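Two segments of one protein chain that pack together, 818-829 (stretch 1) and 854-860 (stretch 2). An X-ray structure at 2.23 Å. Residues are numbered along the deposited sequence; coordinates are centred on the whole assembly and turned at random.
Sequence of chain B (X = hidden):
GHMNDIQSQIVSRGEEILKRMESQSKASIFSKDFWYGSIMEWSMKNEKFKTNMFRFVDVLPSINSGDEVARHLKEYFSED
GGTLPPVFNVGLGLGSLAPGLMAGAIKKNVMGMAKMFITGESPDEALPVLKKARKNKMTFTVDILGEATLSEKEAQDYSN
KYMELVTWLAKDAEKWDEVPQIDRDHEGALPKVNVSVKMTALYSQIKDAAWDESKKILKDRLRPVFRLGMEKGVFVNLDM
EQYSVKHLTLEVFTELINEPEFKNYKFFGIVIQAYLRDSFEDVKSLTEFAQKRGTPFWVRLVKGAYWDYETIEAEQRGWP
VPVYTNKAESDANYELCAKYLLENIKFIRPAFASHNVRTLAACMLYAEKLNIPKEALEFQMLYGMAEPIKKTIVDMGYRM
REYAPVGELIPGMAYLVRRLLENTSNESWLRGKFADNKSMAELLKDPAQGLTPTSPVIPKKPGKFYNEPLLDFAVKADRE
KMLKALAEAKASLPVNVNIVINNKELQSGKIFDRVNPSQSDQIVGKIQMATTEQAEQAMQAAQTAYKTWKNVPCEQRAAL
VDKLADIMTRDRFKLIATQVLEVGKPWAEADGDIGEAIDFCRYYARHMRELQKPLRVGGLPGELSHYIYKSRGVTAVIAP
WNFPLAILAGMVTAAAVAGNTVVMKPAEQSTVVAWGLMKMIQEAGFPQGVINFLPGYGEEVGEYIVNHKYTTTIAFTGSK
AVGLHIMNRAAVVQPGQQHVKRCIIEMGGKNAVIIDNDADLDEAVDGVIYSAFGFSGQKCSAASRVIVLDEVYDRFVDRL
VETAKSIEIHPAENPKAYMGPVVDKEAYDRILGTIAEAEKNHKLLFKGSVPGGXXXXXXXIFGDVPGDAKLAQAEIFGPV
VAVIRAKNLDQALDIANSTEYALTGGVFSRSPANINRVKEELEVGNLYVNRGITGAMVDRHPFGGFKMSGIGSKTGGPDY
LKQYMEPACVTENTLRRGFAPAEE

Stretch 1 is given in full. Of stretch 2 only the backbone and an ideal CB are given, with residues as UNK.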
ATOM      1  N   TYR B 818      22.794  -1.966 -34.934  1.00 33.88           N
ATOM      2  CA  TYR B 818      22.749  -2.379 -33.536  1.00 25.45           C
ATOM      3  C   TYR B 818      22.870  -1.155 -32.637  1.00 22.92           C
ATOM      4  O   TYR B 818      22.046  -0.952 -31.749  1.00 21.47           O
ATOM      5  CB  TYR B 818      23.846  -3.393 -33.210  1.00 26.35           C
ATOM      6  CG  TYR B 818      23.684  -4.037 -31.849  1.00 25.54           C
ATOM      7  CD1 TYR B 818      24.104  -3.391 -30.682  1.00 30.27           C
ATOM      8  CD2 TYR B 818      23.099  -5.287 -31.726  1.00 28.07           C
ATOM      9  CE1 TYR B 818      23.948  -3.990 -29.435  1.00 25.71           C
ATOM     10  CE2 TYR B 818      22.937  -5.892 -30.499  1.00 22.22           C
ATOM     11  CZ  TYR B 818      23.349  -5.250 -29.356  1.00 24.97           C
ATOM     12  OH  TYR B 818      23.172  -5.891 -28.143  1.00 24.69           O
ATOM     13  N   MET B 819      23.878  -0.320 -32.859  1.00 20.60           N
ATOM     14  CA  MET B 819      23.920   0.993 -32.238  1.00 22.41           C
ATOM     15  C   MET B 819      23.973   2.077 -33.309  1.00 26.51           C
ATOM     16  O   MET B 819      24.468   1.856 -34.426  1.00 28.50           O
ATOM     17  CB  MET B 819      25.090   1.127 -31.251  1.00 24.23           C
ATOM     18  CG  MET B 819      26.395   0.549 -31.695  1.00 33.24           C
ATOM     19  SD  MET B 819      27.643   0.618 -30.372  1.00 28.76           S
ATOM     20  CE  MET B 819      28.078   2.351 -30.399  1.00 31.33           C
ATOM     21  N   GLY B 820      23.408   3.238 -32.969  1.00 22.50           N
ATOM     22  CA  GLY B 820      23.520   4.427 -33.782  1.00 22.08           C
ATOM     23  C   GLY B 820      24.431   5.442 -33.125  1.00 23.32           C
ATOM     24  O   GLY B 820      25.332   5.083 -32.366  1.00 25.45           O
ATOM     25  N   PRO B 821      24.184   6.728 -33.359  1.00 23.86           N
ATOM     26  CA  PRO B 821      25.060   7.777 -32.822  1.00 24.35           C
ATOM     27  C   PRO B 821      24.691   8.153 -31.389  1.00 23.67           C
ATOM     28  O   PRO B 821      23.635   7.794 -30.884  1.00 22.38           O
ATOM     29  CB  PRO B 821      24.808   8.950 -33.780  1.00 21.31           C
ATOM     30  CG  PRO B 821      23.306   8.802 -34.084  1.00 20.68           C
ATOM     31  CD  PRO B 821      23.049   7.282 -34.125  1.00 20.27           C
ATOM     32  N   VAL B 822      25.586   8.906 -30.733  1.00 25.76           N
ATOM     33  CA  VAL B 822      25.226   9.512 -29.448  1.00 24.67           C
ATOM     34  C   VAL B 822      24.504  10.829 -29.729  1.00 23.56           C
ATOM     35  O   VAL B 822      24.381  11.241 -30.884  1.00 26.47           O
ATOM     36  CB  VAL B 822      26.441   9.727 -28.521  1.00 33.59           C
ATOM     37  CG1 VAL B 822      27.014   8.386 -28.045  1.00 21.10           C
ATOM     38  CG2 VAL B 822      27.510  10.608 -29.196  1.00 22.01           C
ATOM     39  N   VAL B 823      24.030  11.502 -28.678  1.00 27.48           N
ATOM     40  CA  VAL B 823      22.909  12.430 -28.837  1.00 28.57           C
ATOM     41  C   VAL B 823      23.315  13.716 -29.567  1.00 29.38           C
ATOM     42  O   VAL B 823      22.581  14.187 -30.442  1.00 27.27           O
ATOM     43  CB  VAL B 823      22.267  12.726 -27.466  1.00 24.79           C
ATOM     44  CG1 VAL B 823      23.223  13.487 -26.561  1.00 25.27           C
ATOM     45  CG2 VAL B 823      21.016  13.531 -27.661  1.00 21.53           C
ATOM     46  N   ASP B 824      24.474  14.302 -29.245  1.00 30.20           N
ATOM     47  CA  ASP B 824      24.844  15.596 -29.826  1.00 33.41           C
ATOM     48  C   ASP B 824      26.364  15.759 -29.815  1.00 28.88           C
ATOM     49  O   ASP B 824      27.102  14.911 -29.303  1.00 29.50           O
ATOM     50  CB  ASP B 824      24.135  16.773 -29.115  1.00 24.60           C
ATOM     51  CG  ASP B 824      24.481  16.887 -27.614  1.00 32.40           C
ATOM     52  OD1 ASP B 824      25.459  16.259 -27.138  1.00 28.37           O
ATOM     53  OD2 ASP B 824      23.757  17.627 -26.905  1.00 37.37           O
ATOM     54  N   LYS B 825      26.830  16.873 -30.395  1.00 27.21           N
ATOM     55  CA  LYS B 825      28.267  17.060 -30.587  1.00 27.63           C
ATOM     56  C   LYS B 825      29.002  17.183 -29.250  1.00 29.19           C
ATOM     57  O   LYS B 825      30.122  16.677 -29.103  1.00 27.94           O
ATOM     58  CB  LYS B 825      28.521  18.276 -31.477  1.00 35.68           C
ATOM     59  CG  LYS B 825      29.983  18.409 -31.927  1.00 34.70           C
ATOM     60  CD  LYS B 825      30.171  19.550 -32.885  1.00 37.97           C
ATOM     61  CE  LYS B 825      31.632  19.662 -33.335  1.00 47.22           C
ATOM     62  NZ  LYS B 825      32.623  19.713 -32.210  1.00 43.42           N
ATOM     63  N   GLU B 826      28.390  17.849 -28.267  1.00 31.06           N
ATOM     64  CA  GLU B 826      28.978  17.921 -26.931  1.00 34.54           C
ATOM     65  C   GLU B 826      29.220  16.530 -26.347  1.00 33.63           C
ATOM     66  O   GLU B 826      30.300  16.240 -25.826  1.00 31.46           O
ATOM     67  CB  GLU B 826      28.080  18.733 -25.998  1.00 31.04           C
ATOM     68  CG  GLU B 826      28.636  18.800 -24.583  1.00 44.31           C
ATOM     69  CD  GLU B 826      27.708  19.479 -23.588  1.00 53.52           C
ATOM     70  OE1 GLU B 826      26.685  20.049 -24.012  1.00 48.96           O
ATOM     71  OE2 GLU B 826      28.000  19.417 -22.373  1.00 62.98           O
ATOM     72  N   ALA B 827      28.209  15.663 -26.390  1.00 33.38           N
ATOM     73  CA  ALA B 827      28.398  14.316 -25.863  1.00 29.95           C
ATOM     74  C   ALA B 827      29.457  13.566 -26.660  1.00 27.78           C
ATOM     75  O   ALA B 827      30.330  12.907 -26.086  1.00 29.12           O
ATOM     76  CB  ALA B 827      27.070  13.553 -25.882  1.00 29.26           C
ATOM     77  N   TYR B 828      29.404  13.681 -27.985  1.00 26.78           N
ATOM     78  CA  TYR B 828      30.403  13.049 -28.838  1.00 25.47           C
ATOM     79  C   TYR B 828      31.815  13.462 -28.432  1.00 30.23           C
ATOM     80  O   TYR B 828      32.670  12.611 -28.169  1.00 27.91           O
ATOM     81  CB  TYR B 828      30.127  13.416 -30.296  1.00 26.72           C
ATOM     82  CG  TYR B 828      31.111  12.829 -31.300  1.00 30.82           C
ATOM     83  CD1 TYR B 828      30.942  11.534 -31.791  1.00 24.66           C
ATOM     84  CD2 TYR B 828      32.203  13.566 -31.751  1.00 28.19           C
ATOM     85  CE1 TYR B 828      31.822  10.999 -32.707  1.00 25.26           C
ATOM     86  CE2 TYR B 828      33.098  13.034 -32.671  1.00 30.14           C
ATOM     87  CZ  TYR B 828      32.897  11.744 -33.137  1.00 30.77           C
ATOM     88  OH  TYR B 828      33.763  11.189 -34.040  1.00 35.77           O
ATOM     89  N   ASP B 829      32.076  14.772 -28.371  1.00 31.14           N
ATOM     90  CA  ASP B 829      33.423  15.237 -28.035  1.00 33.89           C
ATOM     91  C   ASP B 829      33.824  14.822 -26.627  1.00 32.65           C
ATOM     92  O   ASP B 829      34.982  14.465 -26.383  1.00 34.20           O
ATOM     93  CB  ASP B 829      33.528  16.755 -28.207  1.00 28.60           C
ATOM     94  CG  ASP B 829      33.470  17.183 -29.673  1.00 29.92           C
ATOM     95  OD1 ASP B 829      33.808  16.382 -30.558  1.00 41.32           O
ATOM     96  OD2 ASP B 829      33.070  18.316 -29.953  1.00 40.86           O
ATOM     97  N   UNK B 854      27.791  11.713 -38.758  1.00 33.26           N
ATOM     98  CA  UNK B 854      27.037  11.914 -37.537  1.00 30.36           C
ATOM     99  C   UNK B 854      27.875  11.636 -36.304  1.00 31.40           C
ATOM    100  O   UNK B 854      29.091  11.458 -36.381  1.00 38.92           O
ATOM    101  CB  UNK B 854      25.792  11.025 -37.534  1.00 30.36           C
ATOM    102  N   UNK B 855      27.207  11.599 -35.154  1.00 25.72           N
ATOM    103  CA  UNK B 855      27.908  11.519 -33.866  1.00 32.45           C
ATOM    104  C   UNK B 855      28.142  10.063 -33.455  1.00 32.45           C
ATOM    105  O   UNK B 855      27.740   9.596 -32.384  1.00 33.93           O
ATOM    106  CB  UNK B 855      27.112  12.247 -32.781  1.00 32.45           C
ATOM    107  N   UNK B 856      28.842   9.346 -34.324  1.00 27.62           N
ATOM    108  CA  UNK B 856      29.045   7.913 -34.137  1.00 33.10           C
ATOM    109  C   UNK B 856      30.276   7.720 -33.266  1.00 31.29           C
ATOM    110  O   UNK B 856      31.407   7.765 -33.751  1.00 35.71           O
ATOM    111  CB  UNK B 856      29.198   7.189 -35.476  1.00 33.10           C
ATOM    112  N   UNK B 857      30.058   7.559 -31.972  1.00 23.31           N
ATOM    113  CA  UNK B 857      31.156   7.188 -31.083  1.00 37.04           C
ATOM    114  C   UNK B 857      31.349   5.666 -31.113  1.00 31.55           C
ATOM    115  O   UNK B 857      30.371   4.922 -31.200  1.00 26.67           O
ATOM    116  CB  UNK B 857      30.886   7.672 -29.657  1.00 37.04           C
ATOM    117  N   UNK B 858      32.586   5.177 -31.074  1.00 24.18           N
ATOM    118  CA  UNK B 858      32.828   3.741 -31.255  1.00 24.14           C
ATOM    119  C   UNK B 858      32.584   2.962 -29.978  1.00 30.08           C
ATOM    120  O   UNK B 858      32.902   3.433 -28.878  1.00 30.76           O
ATOM    121  CB  UNK B 858      34.259   3.499 -31.738  1.00 24.14           C
ATOM    122  N   UNK B 859      32.060   1.742 -30.079  1.00 28.61           N
ATOM    123  CA  UNK B 859      32.015   0.874 -28.899  1.00 25.97           C
ATOM    124  C   UNK B 859      33.437   0.484 -28.519  1.00 28.89           C
ATOM    125  O   UNK B 859      34.207   0.010 -29.360  1.00 31.46           O
ATOM    126  CB  UNK B 859      31.163  -0.370 -29.158  1.00 25.97           C
ATOM    127  N   UNK B 860      33.784   0.696 -27.247  1.00 27.21           N
ATOM    128  CA  UNK B 860      35.160   0.605 -26.771  1.00 25.27           C
ATOM    129  C   UNK B 860      35.210  -0.179 -25.467  1.00 28.50           C
ATOM    130  O   UNK B 860      34.435   0.106 -24.549  1.00 26.93           O
ATOM    131  CB  UNK B 860      35.762   1.999 -26.581  1.00 25.27           C
TER

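Position 854 has phi/psi of -156/-170, an extended conformation open to many residues. Its ideal CB points sideways, 4.4 Å from Pro821 CB, so stretch 1 leaves room for a small side chain without demanding one. The residue is Gly854, whose O accepts a weak hydrogen bond from the N of residue 856 (3.0 Å).

At position 855 the backbone O lies 2.8 Å from Val822 N, with an N-H...O angle of 156°, a hydrogen bond made by the backbone, so it is available whatever side chain stands here. The ideal CB, directed sideways, is 3.5 Å from Val822 O, 4.0 Å from Tyr828 CD1 and 4.1 Å from Pro821 CB. A medium to large apolar chain, such as leucine, methionine or an aromatic, would suit this site. The residue is Phe855, with chi1 at -53° (m), and it has the largest covered area of either stretch, 142 Å². One face of its ring receives the backbone of the helix start: Lys825 N is 3.6 Å from Phe855 CZ. The aliphatic base of the lysine also packs against it, Lys825 CB to Phe855 CE1 being 3.7 Å.

At 856 the ideal CB points away and is 5.0 Å from Pro821 CA. A short side chain would gain little from stretch 1; an aromatic or a flexible apolar chain could return toward Gly820 and Pro821. Phe856 does return: with chi1 at -63° (m), its ring places one face over Pro821 CB, 4.1 Å from the centroid and 19° off the normal, a CH-pi contact. Its backbone O meets the edge of the tyrosine ring, 3.4 Å from Tyr828 CE1.

Position 857 has its CB directed sideways, 4.3 Å from Val822 CG1 and 4.4 Å from Tyr828 CD1. These distances favour a small apolar residue, although a somewhat larger one is not excluded. Ala857 makes both contacts with its methyl. Its O receives a hydrogen bond from water 1 (2.9 Å), which also donates to Gly820 O (2.8 Å), bridging the two backbones.

At 858 CB points away and meets nothing of stretch 1 within 5.5 Å, so many residues would fit; phi of -81° also permits proline, and Pro858 is found.

Position 859 directs CB toward stretch 1, 3.9 Å from Met819 SD. Compact apolar residues suit it, and phi of -68° admits proline. Pro859 packs its CB 3.8 Å from Met819 SD.

At 860 the ideal CB has nothing of stretch 1 within 5.5 Å, so the choice is unrestricted there; phi/psi of -135/133 are extended and would suit beta-branched residues among others. Thr860 donates a hydrogen bond from OG1 to Pro858 O (3.0 Å).

Stretch 2 (854-860) GFFAPPT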
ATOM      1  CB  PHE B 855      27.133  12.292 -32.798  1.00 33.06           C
ATOM      2  CG  PHE B 855      26.821  13.716 -33.192  1.00 30.90           C
ATOM      3  CD1 PHE B 855      27.813  14.532 -33.698  1.00 24.23           C
ATOM      4  CD2 PHE B 855      25.540  14.225 -33.078  1.00 28.44           C
ATOM      5  CE1 PHE B 855      27.545  15.852 -34.082  1.00 28.04           C
ATOM      6  CE2 PHE B 855      25.258  15.536 -33.451  1.00 29.85           C
ATOM      7  CZ  PHE B 855      26.264  16.350 -33.955  1.00 28.00           C
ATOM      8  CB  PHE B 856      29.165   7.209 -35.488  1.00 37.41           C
ATOM      9  CG  PHE B 856      27.917   7.318 -36.322  1.00 36.18           C
ATOM     10  CD1 PHE B 856      26.825   6.494 -36.078  1.00 26.61           C
ATOM     11  CD2 PHE B 856      27.813   8.291 -37.310  1.00 33.75           C
ATOM     12  CE1 PHE B 856      25.669   6.614 -36.820  1.00 22.02           C
ATOM     13  CE2 PHE B 856      26.655   8.416 -38.059  1.00 29.93           C
ATOM     14  CZ  PHE B 856      25.577   7.569 -37.812  1.00 25.48           C
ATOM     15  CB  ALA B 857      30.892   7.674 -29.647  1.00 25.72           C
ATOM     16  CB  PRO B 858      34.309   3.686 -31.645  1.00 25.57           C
ATOM     17  CG  PRO B 858      34.909   4.862 -30.912  1.00 28.03           C
ATOM     18  CD  PRO B 858      33.840   5.938 -30.918  1.00 25.05           C
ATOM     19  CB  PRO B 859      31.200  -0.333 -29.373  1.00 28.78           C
ATOM     20  CG  PRO B 859      31.493  -0.397 -30.857  1.00 30.04           C
ATOM     21  CD  PRO B 859      31.638   1.042 -31.306  1.00 27.94           C
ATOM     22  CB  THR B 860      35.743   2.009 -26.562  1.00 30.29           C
ATOM     23  OG1 THR B 860      35.552   2.788 -27.750  1.00 31.27           O
ATOM     24  CG2 THR B 860      37.227   1.942 -26.224  1.00 27.88           C
TER
HETATM   25  O   HOH W   1      27.672   5.983 -31.201  1.00 26.39           O
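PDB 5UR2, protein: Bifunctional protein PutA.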